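Local atomic coordinates of hypothetical protein, IPT/TIG domain protein (PDB entry 4HW6), a protein that is of unknown function but, as a two-domain IPT/TIG and six-bladed beta-propeller protein, is thought to bind nutrients, probably carbohydrates. Residues 291-295 with 319-323; 324-329 with 373-378; 340-344 with 355-359; 360-366 with 401-407. All coordinates share one frame. Where two conformers were deposited one is given. Residue numbers count along the deposited sequence, not the author numbering.

Contact 1. Residues 291-295 with 319-323; sequences YNGKH and HSSPG. With EDO (1,2-ethanediol), chain G.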
loop_
_atom_site.group_PDB
_atom_site.type_symbol
_atom_site.label_atom_id
_atom_site.label_comp_id
_atom_site.label_asym_id
_atom_site.label_seq_id
_atom_site.Cartn_x
_atom_site.Cartn_y
_atom_site.Cartn_z
ATOM N N TYR A 291 -11.336 6.695 -14.638
ATOM C CA TYR A 291 -12.755 6.743 -14.967
ATOM C C TYR A 291 -13.370 5.549 -14.253
ATOM O O TYR A 291 -13.446 4.443 -14.783
ATOM C CB TYR A 291 -12.998 6.648 -16.479
ATOM C CG TYR A 291 -12.760 7.878 -17.312
ATOM C CD1 TYR A 291 -11.722 8.775 -17.049
ATOM C CD2 TYR A 291 -13.583 8.145 -18.408
ATOM C CE1 TYR A 291 -11.531 9.912 -17.833
ATOM C CE2 TYR A 291 -13.388 9.262 -19.210
ATOM C CZ TYR A 291 -12.347 10.136 -18.934
ATOM O OH TYR A 291 -12.174 11.260 -19.739
ATOM N N ASN A 292 -13.769 5.755 -12.997
ATOM C CA ASN A 292 -14.216 4.647 -12.168
ATOM C C ASN A 292 -15.396 3.880 -12.739
ATOM O O ASN A 292 -15.471 2.675 -12.601
ATOM C CB ASN A 292 -14.592 5.118 -10.742
ATOM C CG ASN A 292 -13.553 6.014 -10.101
ATOM O OD1 ASN A 292 -13.876 7.114 -9.669
ATOM N ND2 ASN A 292 -12.301 5.548 -10.013
ATOM N N GLY A 293 -16.330 4.597 -13.362
ATOM C CA GLY A 293 -17.500 4.005 -13.948
ATOM C C GLY A 293 -17.387 3.620 -15.408
ATOM O O GLY A 293 -18.286 2.947 -15.907
ATOM N N LYS A 294 -16.323 4.043 -16.092
ATOM C CA LYS A 294 -16.162 3.761 -17.528
ATOM C C LYS A 294 -14.965 2.880 -17.870
ATOM O O LYS A 294 -14.716 2.587 -19.048
ATOM C CB LYS A 294 -16.067 5.059 -18.341
ATOM C CG LYS A 294 -17.162 6.054 -18.067
ATOM C CD LYS A 294 -18.539 5.531 -18.356
ATOM C CE LYS A 294 -19.533 6.674 -18.215
ATOM N NZ LYS A 294 -20.910 6.226 -18.524
ATOM N N HIS A 295 -14.249 2.417 -16.853
ATOM C CA HIS A 295 -13.331 1.280 -17.007
ATOM C C HIS A 295 -12.087 1.648 -17.806
ATOM O O HIS A 295 -11.571 0.849 -18.566
ATOM C CB HIS A 295 -14.072 0.098 -17.619
ATOM C CG HIS A 295 -15.409 -0.116 -17.009
ATOM N ND1 HIS A 295 -15.558 -0.420 -15.680
ATOM C CD2 HIS A 295 -16.654 -0.025 -17.527
ATOM C CE1 HIS A 295 -16.851 -0.496 -15.393
ATOM N NE2 HIS A 295 -17.539 -0.280 -16.505
ATOM N N HIS A 319 -13.086 2.739 -22.887
ATOM C CA HIS A 319 -14.214 3.454 -22.315
ATOM C C HIS A 319 -15.509 2.668 -22.525
ATOM O O HIS A 319 -15.849 2.314 -23.657
ATOM C CB HIS A 319 -14.287 4.808 -23.007
ATOM C CG HIS A 319 -15.186 5.814 -22.352
ATOM N ND1 HIS A 319 -16.549 5.649 -22.238
ATOM C CD2 HIS A 319 -14.911 7.061 -21.895
ATOM C CE1 HIS A 319 -17.076 6.748 -21.716
ATOM N NE2 HIS A 319 -16.102 7.624 -21.498
ATOM N N SER A 320 -16.193 2.390 -21.422
ATOM C CA SER A 320 -17.493 1.690 -21.399
ATOM C C SER A 320 -17.428 0.190 -21.787
ATOM O O SER A 320 -18.448 -0.409 -22.131
ATOM C CB SER A 320 -18.537 2.443 -22.250
ATOM O OG SER A 320 -18.616 3.819 -21.856
ATOM N N SER A 321 -16.234 -0.410 -21.712
ATOM C CA SER A 321 -16.052 -1.826 -22.026
ATOM C C SER A 321 -15.386 -2.514 -20.841
ATOM O O SER A 321 -14.171 -2.663 -20.798
ATOM C CB SER A 321 -15.213 -2.010 -23.300
ATOM O OG SER A 321 -15.182 -3.378 -23.682
ATOM N N PRO A 322 -16.181 -2.905 -19.839
ATOM C CA PRO A 322 -15.594 -3.568 -18.670
ATOM C C PRO A 322 -15.070 -4.963 -18.988
ATOM O O PRO A 322 -15.642 -5.694 -19.809
ATOM C CB PRO A 322 -16.766 -3.637 -17.681
ATOM C CG PRO A 322 -17.978 -3.705 -18.568
ATOM C CD PRO A 322 -17.651 -2.789 -19.717
ATOM N N GLY A 323 -14.001 -5.346 -18.312
ATOM C CA GLY A 323 -13.455 -6.674 -18.454
ATOM C C GLY A 323 -12.206 -6.816 -17.611
ATOM O O GLY A 323 -11.714 -5.835 -17.046
HETATM C C1 EDO G . -18.139 -9.297 -17.935
HETATM O O1 EDO G . -19.538 -9.191 -18.268
HETATM C C2 EDO G . -17.452 -7.948 -18.142
HETATM O O2 EDO G . -17.422 -7.629 -19.542
HETATM O O HOH W 1 -11.704 -1.432 -20.078
#
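Residues 291-295 make a tight reversal with a type I turn at Asn-292 and Gly-293: Tyr-291 O accepts both Lys-294 N (3.2 Å) and His-295 N (3.0 Å), and His-295 leaves with positive phi. Segment 319-323, an irregular loop in which Ser-320 also has positive phi, passes beside this turn, held by one direct backbone hydrogen bond, Ser-320 N to Lys-294 O (2.8 Å), with His-319 CA 3.4 Å from the same Lys-294 O. Water 1 lies between the backbones, 2.7 Å from His-295 O and 2.8 Å from Ser-321 O. In the beta-propeller, the turn joins strands 286-291 and 296-301 of one blade, while 319-323 belongs to the passage from that blade's last strand to the next blade. Two CH-pi contacts dominate the side chains. Lys-294 CB sits 3.9 Å above the centroid of the His-319 ring, whose ND1 hydrogen-bonds Ser-320 OG (2.8 Å); Pro-322 CB lies 3.6 Å from the centroid of the His-295 ring. That imidazole also bonds Gly-336 N through ND1 and meets Trp-335 edge-to-face.

Contact 2. Residues 324-329 with 373-378; sequences WVDGMG and EGRVTT
Segments 324-329 and 373-378 run antiparallel, end-to-end directions 172° apart. Backbone bonds set the register: Gly-327 and Val-376 form a hydrogen-bonded pair (Gly-327 N to Val-376 O 3.1 Å; Val-376 N to Gly-327 O 2.8 Å), Met-328 and Arg-375 a non-hydrogen-bonded pair with CA atoms 4.4 Å apart. Gly-329 N then donates to Gly-374 O (2.7 Å); Gly-329 and Gly-374 both have positive phi. Side-chain hydrogen bonds converge on Thr-378 (chi1 m): its OG1 receives Trp-324 NE1 (2.8 Å; chi1 t, chi2 67°) and donates to Asp-326 OD1 (2.8 Å; chi1 m). Asp-326 also forms a salt bridge with Arg-368. Water 2 links Asp-326 OD2 (2.7 Å) to Thr-378 N (3.0 Å). In packing, the selenomethionine Met-328 (t, p, p) lays CE over one face of the Arg-375 guanidinium, CE to NH2 2.9 Å, an unusually short approach. Short strand 327-328 thus adds a fifth strand outside 375-380, the outermost of the four main strands of a beta-propeller blade.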
loop_
_atom_site.group_PDB
_atom_site.type_symbol
_atom_site.label_atom_id
_atom_site.label_comp_id
_atom_site.label_asym_id
_atom_site.label_seq_id
_atom_site.Cartn_x
_atom_site.Cartn_y
_atom_site.Cartn_z
ATOM N N TRP A 324 -11.717 -8.048 -17.526
ATOM C CA TRP A 324 -10.453 -8.345 -16.867
ATOM C C TRP A 324 -9.521 -8.911 -17.927
ATOM O O TRP A 324 -9.499 -10.114 -18.191
ATOM C CB TRP A 324 -10.615 -9.320 -15.699
ATOM C CG TRP A 324 -9.288 -9.621 -15.066
ATOM C CD1 TRP A 324 -8.503 -8.770 -14.392
ATOM C CD2 TRP A 324 -8.594 -10.856 -15.126
ATOM N NE1 TRP A 324 -7.356 -9.392 -13.988
ATOM C CE2 TRP A 324 -7.388 -10.686 -14.422
ATOM C CE3 TRP A 324 -8.883 -12.103 -15.698
ATOM C CZ2 TRP A 324 -6.454 -11.709 -14.284
ATOM C CZ3 TRP A 324 -7.961 -13.128 -15.549
ATOM C CH2 TRP A 324 -6.766 -12.922 -14.829
ATOM N N VAL A 325 -8.778 -8.021 -18.578
ATOM C CA VAL A 325 -7.853 -8.401 -19.624
ATOM C C VAL A 325 -6.552 -7.616 -19.396
ATOM O O VAL A 325 -6.525 -6.379 -19.473
ATOM C CB VAL A 325 -8.414 -8.122 -21.037
ATOM C CG1 VAL A 325 -7.381 -8.496 -22.088
ATOM C CG2 VAL A 325 -9.731 -8.867 -21.270
ATOM N N ASP A 326 -5.485 -8.340 -19.065
ATOM C CA ASP A 326 -4.165 -7.710 -18.975
ATOM C C ASP A 326 -3.633 -7.472 -20.384
ATOM O O ASP A 326 -3.977 -8.202 -21.329
ATOM C CB ASP A 326 -3.193 -8.555 -18.152
ATOM C CG ASP A 326 -3.544 -8.605 -16.662
ATOM O OD1 ASP A 326 -4.176 -7.693 -16.135
ATOM O OD2 ASP A 326 -3.129 -9.567 -15.994
ATOM N N GLY A 327 -2.787 -6.458 -20.544
ATOM C CA GLY A 327 -2.155 -6.212 -21.827
ATOM C C GLY A 327 -1.700 -4.776 -21.954
ATOM O O GLY A 327 -1.550 -4.056 -20.959
HETATM N N MSE A 328 -1.493 -4.357 -23.193
HETATM C CA MSE A 328 -0.818 -3.111 -23.469
HETATM C C MSE A 328 -1.867 -2.042 -23.719
HETATM O O MSE A 328 -2.689 -2.186 -24.619
HETATM C CB MSE A 328 0.085 -3.267 -24.692
HETATM C CG MSE A 328 0.844 -2.042 -25.010
HETATM SE SE MSE A 328 2.119 -1.572 -23.548
HETATM C CE MSE A 328 2.817 -3.114 -23.445
ATOM N N GLY A 329 -1.833 -0.984 -22.916
ATOM C CA GLY A 329 -2.659 0.195 -23.144
ATOM C C GLY A 329 -4.131 -0.095 -23.390
ATOM O O GLY A 329 -4.801 -0.726 -22.576
ATOM N N GLU A 373 5.106 2.389 -19.521
ATOM C CA GLU A 373 4.871 2.123 -20.946
ATOM C C GLU A 373 3.390 1.972 -21.297
ATOM O O GLU A 373 3.032 1.895 -22.469
ATOM C CB GLU A 373 5.672 0.907 -21.412
ATOM C CG GLU A 373 5.160 -0.451 -20.959
ATOM C CD GLU A 373 5.926 -1.625 -21.593
ATOM O OE1 GLU A 373 6.576 -1.427 -22.633
ATOM O OE2 GLU A 373 5.879 -2.755 -21.048
ATOM N N GLY A 374 2.521 1.939 -20.286
ATOM C CA GLY A 374 1.128 1.686 -20.498
ATOM C C GLY A 374 0.685 0.235 -20.377
ATOM O O GLY A 374 -0.452 -0.088 -20.721
ATOM N N ARG A 375 1.508 -0.632 -19.825
ATOM C CA ARG A 375 1.116 -2.037 -19.685
ATOM C C ARG A 375 0.353 -2.259 -18.397
ATOM O O ARG A 375 0.723 -1.717 -17.370
ATOM C CB ARG A 375 2.316 -2.967 -19.719
ATOM C CG ARG A 375 1.911 -4.439 -19.676
ATOM C CD ARG A 375 3.053 -5.407 -19.946
ATOM N NE ARG A 375 3.461 -5.438 -21.353
ATOM C CZ ARG A 375 2.801 -6.042 -22.359
ATOM N NH1 ARG A 375 1.646 -6.690 -22.176
ATOM N NH2 ARG A 375 3.305 -5.975 -23.583
ATOM N N VAL A 376 -0.725 -3.032 -18.473
ATOM C CA VAL A 376 -1.553 -3.351 -17.315
ATOM C C VAL A 376 -1.331 -4.805 -16.983
ATOM O O VAL A 376 -1.511 -5.661 -17.854
ATOM C CB VAL A 376 -3.052 -3.156 -17.596
ATOM C CG1 VAL A 376 -3.859 -3.576 -16.363
ATOM C CG2 VAL A 376 -3.336 -1.707 -17.981
ATOM N N THR A 377 -0.924 -5.091 -15.742
ATOM C CA THR A 377 -0.748 -6.479 -15.284
ATOM C C THR A 377 -1.507 -6.641 -13.967
ATOM O O THR A 377 -1.795 -5.649 -13.304
ATOM C CB THR A 377 0.730 -6.817 -15.065
ATOM O OG1 THR A 377 1.255 -5.917 -14.081
ATOM C CG2 THR A 377 1.517 -6.704 -16.383
ATOM N N THR A 378 -1.901 -7.855 -13.635
ATOM C CA THR A 378 -2.607 -8.111 -12.385
ATOM C C THR A 378 -1.610 -8.501 -11.279
ATOM O O THR A 378 -0.807 -9.395 -11.457
ATOM C CB THR A 378 -3.713 -9.152 -12.601
ATOM O OG1 THR A 378 -4.665 -8.591 -13.531
ATOM C CG2 THR A 378 -4.427 -9.489 -11.257
HETATM O O HOH W 2 -0.622 -10.088 -15.134
#

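Contact 3. Residues 340-344 with 355-359; sequences GIFVK and YDFYF
Four backbone hydrogen bonds tie strands 340-344 and 355-359 into an antiparallel hairpin ladder: Ile-341 N to Tyr-358 O (2.8 Å), Tyr-358 N to Ile-341 O (2.9 Å), Val-343 N to Asp-356 O (2.8 Å) and Asp-356 N to Val-343 O (2.9 Å). Gly-340 with Phe-359, Phe-342 with Phe-357 and Lys-344 with Tyr-355 are the non-hydrogen-bonded pairs; the strand directions differ by 145°, and the axes approach to 4.4 Å. On one face Phe-357 (chi1 t) turns its edge to the face of Phe-342 (chi1 m), centroids 4.7 Å apart and planes at 50°. It also covers Gly-340, where a CB would lie 2.4 Å from Phe-357 CZ. On the opposite face, Val-343 CB touches Tyr-358 CD1 (3.9 Å), and Ile-341 CG1 is 4.4 Å from Tyr-358 CB. The Phe-342 and Phe-357 face packs on Val-279 of one neighbouring propeller blade, the Ile-341 and Tyr-358 face on Ile-407 of another. With polar bonding along the backbone and both faces largely apolar, this inner hairpin is suited to lie between two blades.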
loop_
_atom_site.group_PDB
_atom_site.type_symbol
_atom_site.label_atom_id
_atom_site.label_comp_id
_atom_site.label_asym_id
_atom_site.label_seq_id
_atom_site.Cartn_x
_atom_site.Cartn_y
_atom_site.Cartn_z
ATOM N N GLY A 340 -6.065 4.512 -7.033
ATOM C CA GLY A 340 -4.704 4.149 -7.343
ATOM C C GLY A 340 -3.662 5.021 -6.696
ATOM O O GLY A 340 -3.929 6.157 -6.340
ATOM N N ILE A 341 -2.445 4.487 -6.599
ATOM C CA ILE A 341 -1.320 5.200 -6.016
ATOM C C ILE A 341 -0.044 4.918 -6.785
ATOM O O ILE A 341 0.114 3.872 -7.400
ATOM C CB ILE A 341 -1.087 4.797 -4.548
ATOM C CG1 ILE A 341 -0.915 3.258 -4.426
ATOM C CG2 ILE A 341 -2.240 5.298 -3.682
ATOM C CD1 ILE A 341 -0.406 2.828 -3.070
ATOM N N PHE A 342 0.883 5.865 -6.719
ATOM C CA PHE A 342 2.192 5.699 -7.299
ATOM C C PHE A 342 3.175 5.100 -6.307
ATOM O O PHE A 342 3.263 5.551 -5.166
ATOM C CB PHE A 342 2.691 7.038 -7.797
ATOM C CG PHE A 342 1.945 7.539 -9.010
ATOM C CD1 PHE A 342 2.293 7.097 -10.271
ATOM C CD2 PHE A 342 0.917 8.452 -8.893
ATOM C CE1 PHE A 342 1.614 7.543 -11.410
ATOM C CE2 PHE A 342 0.237 8.893 -10.013
ATOM C CZ PHE A 342 0.605 8.463 -11.281
ATOM N N VAL A 343 3.920 4.096 -6.746
ATOM C CA VAL A 343 4.879 3.421 -5.905
ATOM C C VAL A 343 6.204 3.291 -6.653
ATOM O O VAL A 343 6.244 2.829 -7.802
ATOM C CB VAL A 343 4.346 2.031 -5.472
ATOM C CG1 VAL A 343 5.380 1.303 -4.643
ATOM C CG2 VAL A 343 3.042 2.176 -4.703
ATOM N N LYS A 344 7.285 3.717 -6.012
ATOM C CA LYS A 344 8.616 3.676 -6.632
ATOM C C LYS A 344 9.027 2.252 -6.982
ATOM O O LYS A 344 8.860 1.328 -6.179
ATOM C CB LYS A 344 9.654 4.327 -5.712
ATOM C CG LYS A 344 10.820 4.976 -6.442
ATOM C CD LYS A 344 11.522 5.998 -5.553
ATOM C CE LYS A 344 12.109 7.149 -6.352
ATOM N NZ LYS A 344 12.926 8.052 -5.493
ATOM N N TYR A 355 8.159 5.348 -11.250
ATOM C CA TYR A 355 6.986 4.837 -10.499
ATOM C C TYR A 355 6.106 3.901 -11.304
ATOM O O TYR A 355 5.886 4.119 -12.491
ATOM C CB TYR A 355 6.093 5.990 -10.011
ATOM C CG TYR A 355 6.780 6.862 -8.999
ATOM C CD1 TYR A 355 7.592 7.896 -9.409
ATOM C CD2 TYR A 355 6.650 6.614 -7.638
ATOM C CE1 TYR A 355 8.264 8.684 -8.493
ATOM C CE2 TYR A 355 7.328 7.379 -6.707
ATOM C CZ TYR A 355 8.116 8.428 -7.145
ATOM O OH TYR A 355 8.813 9.224 -6.262
ATOM N N ASP A 356 5.598 2.863 -10.635
ATOM C CA ASP A 356 4.465 2.121 -11.117
ATOM C C ASP A 356 3.198 2.684 -10.456
ATOM O O ASP A 356 3.264 3.300 -9.395
ATOM C CB ASP A 356 4.598 0.638 -10.764
ATOM C CG ASP A 356 5.439 -0.148 -11.755
ATOM O OD1 ASP A 356 5.458 0.173 -12.959
ATOM O OD2 ASP A 356 6.074 -1.147 -11.330
ATOM N N PHE A 357 2.053 2.467 -11.091
ATOM C CA PHE A 357 0.758 2.919 -10.594
ATOM C C PHE A 357 -0.067 1.675 -10.209
ATOM O O PHE A 357 -0.540 0.934 -11.085
ATOM C CB PHE A 357 0.047 3.754 -11.661
ATOM C CG PHE A 357 -1.202 4.454 -11.168
ATOM C CD1 PHE A 357 -1.110 5.484 -10.213
ATOM C CD2 PHE A 357 -2.452 4.126 -11.682
ATOM C CE1 PHE A 357 -2.253 6.153 -9.779
ATOM C CE2 PHE A 357 -3.582 4.798 -11.252
ATOM C CZ PHE A 357 -3.474 5.809 -10.310
ATOM N N TYR A 358 -0.226 1.446 -8.903
ATOM C CA TYR A 358 -1.027 0.324 -8.389
ATOM C C TYR A 358 -2.426 0.789 -8.120
ATOM O O TYR A 358 -2.635 1.813 -7.470
ATOM C CB TYR A 358 -0.436 -0.226 -7.085
ATOM C CG TYR A 358 0.842 -0.990 -7.280
ATOM C CD1 TYR A 358 2.057 -0.345 -7.548
ATOM C CD2 TYR A 358 0.854 -2.371 -7.145
ATOM C CE1 TYR A 358 3.222 -1.068 -7.717
ATOM C CE2 TYR A 358 1.998 -3.106 -7.349
ATOM C CZ TYR A 358 3.171 -2.459 -7.616
ATOM O OH TYR A 358 4.261 -3.240 -7.775
ATOM N N PHE A 359 -3.406 0.049 -8.617
ATOM C CA PHE A 359 -4.778 0.405 -8.408
ATOM C C PHE A 359 -5.678 -0.769 -8.128
ATOM O O PHE A 359 -5.413 -1.915 -8.540
ATOM C CB PHE A 359 -5.335 1.236 -9.586
ATOM C CG PHE A 359 -5.391 0.503 -10.903
ATOM C CD1 PHE A 359 -4.277 0.379 -11.714
ATOM C CD2 PHE A 359 -6.580 -0.058 -11.348
ATOM C CE1 PHE A 359 -4.342 -0.309 -12.924
ATOM C CE2 PHE A 359 -6.650 -0.727 -12.559
ATOM C CZ PHE A 359 -5.536 -0.856 -13.347
#

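Contact 4. Residues 360-366 with 401-407; sequences CDRDSHT and FNHPTSI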
loop_
_atom_site.group_PDB
_atom_site.type_symbol
_atom_site.label_atom_id
_atom_site.label_comp_id
_atom_site.label_asym_id
_atom_site.label_seq_id
_atom_site.Cartn_x
_atom_site.Cartn_y
_atom_site.Cartn_z
ATOM N N CYS A 360 -6.765 -0.471 -7.405
ATOM C CA CYS A 360 -7.780 -1.473 -7.138
ATOM C C CYS A 360 -8.800 -1.497 -8.280
ATOM O O CYS A 360 -9.346 -0.465 -8.649
ATOM C CB CYS A 360 -8.479 -1.150 -5.831
ATOM S SG CYS A 360 -7.383 -1.477 -4.439
ATOM N N ASP A 361 -9.005 -2.674 -8.851
ATOM C CA ASP A 361 -9.946 -2.869 -9.947
ATOM C C ASP A 361 -11.106 -3.575 -9.256
ATOM O O ASP A 361 -11.105 -4.784 -9.097
ATOM C CB ASP A 361 -9.279 -3.699 -11.042
ATOM C CG ASP A 361 -9.846 -3.444 -12.447
ATOM O OD1 ASP A 361 -10.156 -2.277 -12.800
ATOM O OD2 ASP A 361 -9.932 -4.429 -13.217
ATOM N N ARG A 362 -12.070 -2.785 -8.794
ATOM C CA ARG A 362 -13.067 -3.244 -7.863
ATOM C C ARG A 362 -13.883 -4.415 -8.375
ATOM O O ARG A 362 -14.135 -5.395 -7.638
ATOM C CB ARG A 362 -13.971 -2.070 -7.477
ATOM C CG ARG A 362 -15.079 -2.404 -6.500
ATOM C CD ARG A 362 -15.893 -1.167 -6.190
ATOM N NE ARG A 362 -17.169 -1.483 -5.533
ATOM C CZ ARG A 362 -17.495 -1.235 -4.255
ATOM N NH1 ARG A 362 -16.646 -0.711 -3.374
ATOM N NH2 ARG A 362 -18.723 -1.543 -3.839
ATOM N N ASP A 363 -14.280 -4.356 -9.630
ATOM C CA ASP A 363 -15.212 -5.350 -10.160
ATOM C C ASP A 363 -14.585 -6.546 -10.851
ATOM O O ASP A 363 -15.279 -7.518 -11.113
ATOM C CB ASP A 363 -16.282 -4.659 -11.015
ATOM C CG ASP A 363 -17.099 -3.661 -10.203
ATOM O OD1 ASP A 363 -17.575 -4.007 -9.121
ATOM O OD2 ASP A 363 -17.224 -2.502 -10.611
ATOM N N SER A 364 -13.264 -6.517 -11.071
ATOM C CA SER A 364 -12.514 -7.726 -11.377
ATOM C C SER A 364 -11.908 -8.353 -10.121
ATOM O O SER A 364 -11.338 -9.449 -10.192
ATOM C CB SER A 364 -11.406 -7.470 -12.401
ATOM O OG SER A 364 -10.374 -6.696 -11.832
ATOM N N HIS A 365 -12.048 -7.653 -8.988
ATOM C CA HIS A 365 -11.596 -8.097 -7.660
ATOM C C HIS A 365 -10.082 -8.278 -7.585
ATOM O O HIS A 365 -9.570 -9.225 -6.952
ATOM C CB HIS A 365 -12.344 -9.349 -7.212
ATOM C CG HIS A 365 -13.831 -9.224 -7.352
ATOM N ND1 HIS A 365 -14.614 -8.606 -6.397
ATOM C CD2 HIS A 365 -14.676 -9.656 -8.319
ATOM C CE1 HIS A 365 -15.875 -8.649 -6.782
ATOM N NE2 HIS A 365 -15.940 -9.244 -7.963
ATOM N N THR A 366 -9.359 -7.333 -8.184
ATOM C CA THR A 366 -7.913 -7.398 -8.235
ATOM C C THR A 366 -7.241 -6.088 -7.842
ATOM O O THR A 366 -7.844 -4.994 -7.861
ATOM C CB THR A 366 -7.429 -7.792 -9.651
ATOM O OG1 THR A 366 -7.949 -6.857 -10.613
ATOM C CG2 THR A 366 -7.881 -9.201 -10.014
ATOM N N PHE A 401 -10.198 -11.326 -3.120
ATOM C CA PHE A 401 -10.765 -10.119 -2.573
ATOM C C PHE A 401 -12.235 -10.068 -2.971
ATOM O O PHE A 401 -12.696 -10.822 -3.825
ATOM C CB PHE A 401 -10.135 -8.881 -3.190
ATOM C CG PHE A 401 -8.642 -8.746 -2.944
ATOM C CD1 PHE A 401 -8.166 -8.269 -1.737
ATOM C CD2 PHE A 401 -7.737 -9.051 -3.945
ATOM C CE1 PHE A 401 -6.796 -8.119 -1.518
ATOM C CE2 PHE A 401 -6.375 -8.899 -3.733
ATOM C CZ PHE A 401 -5.909 -8.433 -2.515
ATOM N N ASN A 402 -12.941 -9.101 -2.417
ATOM C CA ASN A 402 -14.353 -8.877 -2.799
ATOM C C ASN A 402 -14.597 -7.385 -2.791
ATOM O O ASN A 402 -14.830 -6.785 -1.725
ATOM C CB ASN A 402 -15.319 -9.596 -1.844
ATOM C CG ASN A 402 -16.742 -9.623 -2.355
ATOM O OD1 ASN A 402 -17.070 -8.940 -3.341
ATOM N ND2 ASN A 402 -17.598 -10.448 -1.713
ATOM N N HIS A 403 -14.521 -6.806 -3.980
ATOM C CA HIS A 403 -14.611 -5.358 -4.196
ATOM C C HIS A 403 -13.485 -4.583 -3.515
ATOM O O HIS A 403 -13.704 -3.667 -2.712
ATOM C CB HIS A 403 -16.003 -4.852 -3.825
ATOM C CG HIS A 403 -17.059 -5.340 -4.747
ATOM N ND1 HIS A 403 -18.330 -5.656 -4.324
ATOM C CD2 HIS A 403 -17.045 -5.556 -6.086
ATOM C CE1 HIS A 403 -19.048 -6.058 -5.364
ATOM N NE2 HIS A 403 -18.297 -5.993 -6.447
ATOM N N PRO A 404 -12.238 -4.938 -3.856
ATOM C CA PRO A 404 -11.157 -4.108 -3.382
ATOM C C PRO A 404 -11.282 -2.727 -3.995
ATOM O O PRO A 404 -11.458 -2.624 -5.206
ATOM C CB PRO A 404 -9.913 -4.827 -3.905
ATOM C CG PRO A 404 -10.357 -5.588 -5.094
ATOM C CD PRO A 404 -11.810 -5.902 -4.879
ATOM N N THR A 405 -11.156 -1.673 -3.194
ATOM C CA THR A 405 -11.516 -0.339 -3.629
ATOM C C THR A 405 -10.462 0.724 -3.348
ATOM O O THR A 405 -10.124 1.515 -4.216
ATOM C CB THR A 405 -12.853 0.062 -2.976
ATOM O OG1 THR A 405 -13.848 -0.906 -3.343
ATOM C CG2 THR A 405 -13.312 1.437 -3.418
ATOM N N SER A 406 -9.937 0.732 -2.139
ATOM C CA SER A 406 -8.976 1.695 -1.705
ATOM C C SER A 406 -7.605 1.046 -1.521
ATOM O O SER A 406 -7.485 -0.182 -1.319
ATOM C CB SER A 406 -9.482 2.352 -0.406
ATOM O OG SER A 406 -9.677 1.383 0.613
ATOM N N ILE A 407 -6.563 1.860 -1.621
ATOM C CA ILE A 407 -5.206 1.382 -1.557
ATOM C C ILE A 407 -4.280 2.453 -0.971
ATOM O O ILE A 407 -4.413 3.651 -1.237
ATOM C CB ILE A 407 -4.721 0.864 -2.938
ATOM C CG1 ILE A 407 -3.333 0.225 -2.851
ATOM C CG2 ILE A 407 -4.777 1.990 -3.994
ATOM C CD1 ILE A 407 -2.932 -0.537 -4.117
HETATM O O HOH W 3 -10.059 -11.745 -6.058
#
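A beta-hairpin turn with a G1 beta bulge, in a blade of the beta-propeller, packs here against the start of the next blade's inner strand. The bulge sets His-365 and Thr-366 opposite Asp-361, with Asp-361 N to Thr-366 O at 2.8 Å and Thr-366 N to Asp-361 O at 3.2 Å; His-365 has the positive phi of the bulge. Inside the turn Ser-364 OG bonds Asp-361 OD2 and receives Thr-366 OG1, each 2.7 Å. Toward 401-407, His-403 N donates to His-365 ND1 (3.0 Å), while Arg-362 NH1 reaches Thr-405 OG1 (2.8 Å), which in turn donates to His-403 O (2.8 Å). The Arg-362 guanidinium lies flat on the His-403 ring, centres 4.6 Å apart and planes at 6°; His-403 ND1 bonds Asp-422. Pro-404 CD packs 3.5 Å from His-365 CA, and Cys-360 SG lies 3.8 Å from Ile-407 CB. Water 3 bridges His-365 O (2.7 Å) and Phe-401 N (3.0 Å). Strand 337-344 flanks the contact through Asn-338 and Gln-339, strand 415-420 backs Pro-404 and Ile-407, and Met-144 of strand 143-146 meets Ser-406.

In the fold
Contact 4 is buried, contact 1 lies at the surface, and contacts 2 and 3 are partly buried. Contacts 2 and 3 both stitch one five-stranded blade, at its outer and inner edges; contact 3 is nested within the loop that contact 2 closes. Contact 4 shares strand 355-361 with contact 3 but leads to the following blade, touching contact 3 through Ile-407 and contact 2 through Thr-366 and Ser-364. Contact 1 joins a turn of the preceding blade to the linker leaving it, and that linker runs directly into contact 2. Chemistry follows place: backbone ladders within the blade, with aromatic packing inside and a polar side-chain network outside; side-chain bonds and guanidinium stacking between blades; sparse bonding, water and CH-pi contacts in the surface loops.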